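Local coordinates for protein PrgX (Enterococcus faecalis, PDB 2AWI) that acts as the receptor for the peptide sex pheromone cCF10 in the regulation of conjugation, probably as a DNA-binding repressor, at residues D93-R98 against L114-I119. The protein carries 1 engineered substitution. Numbering follows the deposited sequence.
Sequences DKNFQR and LGYISI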
# COMPACT_ATOMS: atom_id res chain seq x y z
N ASP A 93 5.50 -48.77 -14.69
CA ASP A 93 5.20 -50.19 -14.61
C ASP A 93 6.36 -51.14 -14.33
O ASP A 93 6.42 -51.77 -13.27
CB ASP A 93 4.51 -50.62 -15.91
CG ASP A 93 3.48 -51.70 -15.69
OD1 ASP A 93 3.85 -52.79 -15.19
OD2 ASP A 93 2.30 -51.46 -16.01
N LYS A 94 7.29 -51.23 -15.27
CA LYS A 94 8.43 -52.13 -15.14
C LYS A 94 9.34 -51.85 -13.94
O LYS A 94 9.87 -52.78 -13.33
CB LYS A 94 9.25 -52.12 -16.43
CG LYS A 94 10.09 -53.36 -16.65
CD LYS A 94 10.54 -53.46 -18.10
CE LYS A 94 11.24 -54.78 -18.38
NZ LYS A 94 11.56 -54.94 -19.83
N ASN A 95 9.51 -50.58 -13.62
CA ASN A 95 10.35 -50.20 -12.49
C ASN A 95 9.60 -50.40 -11.19
O ASN A 95 10.17 -50.83 -10.18
CB ASN A 95 10.77 -48.74 -12.62
CG ASN A 95 11.89 -48.55 -13.62
OD1 ASN A 95 11.96 -47.52 -14.30
ND2 ASN A 95 12.78 -49.53 -13.71
N PHE A 96 8.30 -50.11 -11.21
CA PHE A 96 7.46 -50.26 -10.04
C PHE A 96 7.39 -51.72 -9.61
O PHE A 96 7.19 -52.02 -8.44
CB PHE A 96 6.05 -49.75 -10.33
CG PHE A 96 5.13 -49.79 -9.15
CD1 PHE A 96 5.37 -48.99 -8.03
CD2 PHE A 96 4.01 -50.62 -9.14
CE1 PHE A 96 4.52 -49.02 -6.93
CE2 PHE A 96 3.15 -50.66 -8.05
CZ PHE A 96 3.40 -49.86 -6.94
N GLN A 97 7.57 -52.62 -10.57
CA GLN A 97 7.52 -54.05 -10.28
C GLN A 97 8.79 -54.50 -9.57
O GLN A 97 8.84 -55.60 -9.02
CB GLN A 97 7.34 -54.86 -11.57
CG GLN A 97 6.04 -54.57 -12.30
CD GLN A 97 5.86 -55.43 -13.54
OE1 GLN A 97 4.91 -55.26 -14.30
NE2 GLN A 97 6.78 -56.37 -13.75
N ARG A 98 9.81 -53.66 -9.60
CA ARG A 98 11.08 -53.97 -8.95
C ARG A 98 11.11 -53.34 -7.56
O ARG A 98 11.56 -53.95 -6.60
CB ARG A 98 12.25 -53.44 -9.78
CG ARG A 98 13.61 -53.69 -9.16
CD ARG A 98 14.76 -53.05 -9.94
NE ARG A 98 14.69 -51.59 -9.97
CZ ARG A 98 14.13 -50.88 -10.95
NH1 ARG A 98 13.58 -51.50 -11.98
NH2 ARG A 98 14.10 -49.55 -10.88
N LEU A 114 6.93 -44.75 -2.00
CA LEU A 114 5.86 -43.75 -1.94
C LEU A 114 6.04 -42.75 -3.08
O LEU A 114 5.10 -42.04 -3.45
CB LEU A 114 5.89 -43.02 -0.59
CG LEU A 114 5.60 -43.87 0.65
CD1 LEU A 114 5.78 -43.04 1.92
CD2 LEU A 114 4.18 -44.44 0.56
N GLY A 115 7.25 -42.70 -3.62
CA GLY A 115 7.54 -41.81 -4.73
C GLY A 115 6.80 -42.31 -5.96
O GLY A 115 6.30 -41.53 -6.78
N TYR A 116 6.73 -43.63 -6.10
CA TYR A 116 6.02 -44.24 -7.22
C TYR A 116 4.51 -44.11 -7.03
O TYR A 116 3.78 -43.87 -7.99
CB TYR A 116 6.39 -45.72 -7.35
CG TYR A 116 7.74 -45.98 -7.98
CD1 TYR A 116 8.92 -45.60 -7.35
CD2 TYR A 116 7.83 -46.63 -9.21
CE1 TYR A 116 10.17 -45.86 -7.93
CE2 TYR A 116 9.06 -46.89 -9.80
CZ TYR A 116 10.23 -46.50 -9.16
OH TYR A 116 11.44 -46.77 -9.75
N ILE A 117 4.05 -44.26 -5.79
CA ILE A 117 2.62 -44.15 -5.52
C ILE A 117 2.15 -42.76 -5.90
O ILE A 117 1.07 -42.59 -6.47
CB ILE A 117 2.31 -44.39 -4.03
CG1 ILE A 117 2.68 -45.83 -3.66
CG2 ILE A 117 0.83 -44.14 -3.75
CD1 ILE A 117 1.94 -46.88 -4.45
N SER A 118 2.96 -41.76 -5.57
CA SER A 118 2.64 -40.38 -5.88
C SER A 118 2.47 -40.22 -7.39
O SER A 118 1.49 -39.66 -7.86
CB SER A 118 3.76 -39.46 -5.39
OG SER A 118 3.44 -38.11 -5.62
N ILE A 119 3.45 -40.73 -8.14
CA ILE A 119 3.42 -40.66 -9.60
C ILE A 119 2.13 -41.28 -10.14
O ILE A 119 1.44 -40.66 -10.95
CB ILE A 119 4.64 -41.41 -10.21
CG1 ILE A 119 5.92 -40.60 -9.98
CG2 ILE A 119 4.42 -41.64 -11.69
CD1 ILE A 119 7.19 -41.36 -10.31
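The rings of Phe96 and Tyr116 lie obliquely beside each other, planes 31° apart and centroids 6.0 Å apart, the two side chains sliding past one another in opposite directions. At the edge of the Tyr116 ring, in its plane, sits Asn95 CB, 3.5 Å from Tyr116 OH. Each ring reaches toward the base of the other side chain: Phe96 CD1 comes to 3.5 Å from Tyr116 CB, while Tyr116 CE2 lies 3.6 Å from the backbone N of Phe96. Phe96 CG stands anti to the backbone N (chi1 -176°); at the far end of the ring CZ meets Ile117 CD1 at 4.1 Å. Arg98 brings NH2 to 4.0 Å from Tyr116 OH, its guanidinium steeply inclined to the ring and covered on one face, toward the rim, by Asn95 O; NE forms a salt bridge with Glu78. Apolar contact dominates this junction of helices 92-102 and 107-122, consecutive and roughly antiparallel, with local axes 10.7 Å apart at 148°. Such a helical hairpin is consistent with the TPR-like C-terminal region assigned to this part of the chain. Phe92 stacks on Phe96 and touches Tyr116, loop residue Val127 packs against Phe96, and helix 74-87 adds Ile85 against Asn95 and Tyr116.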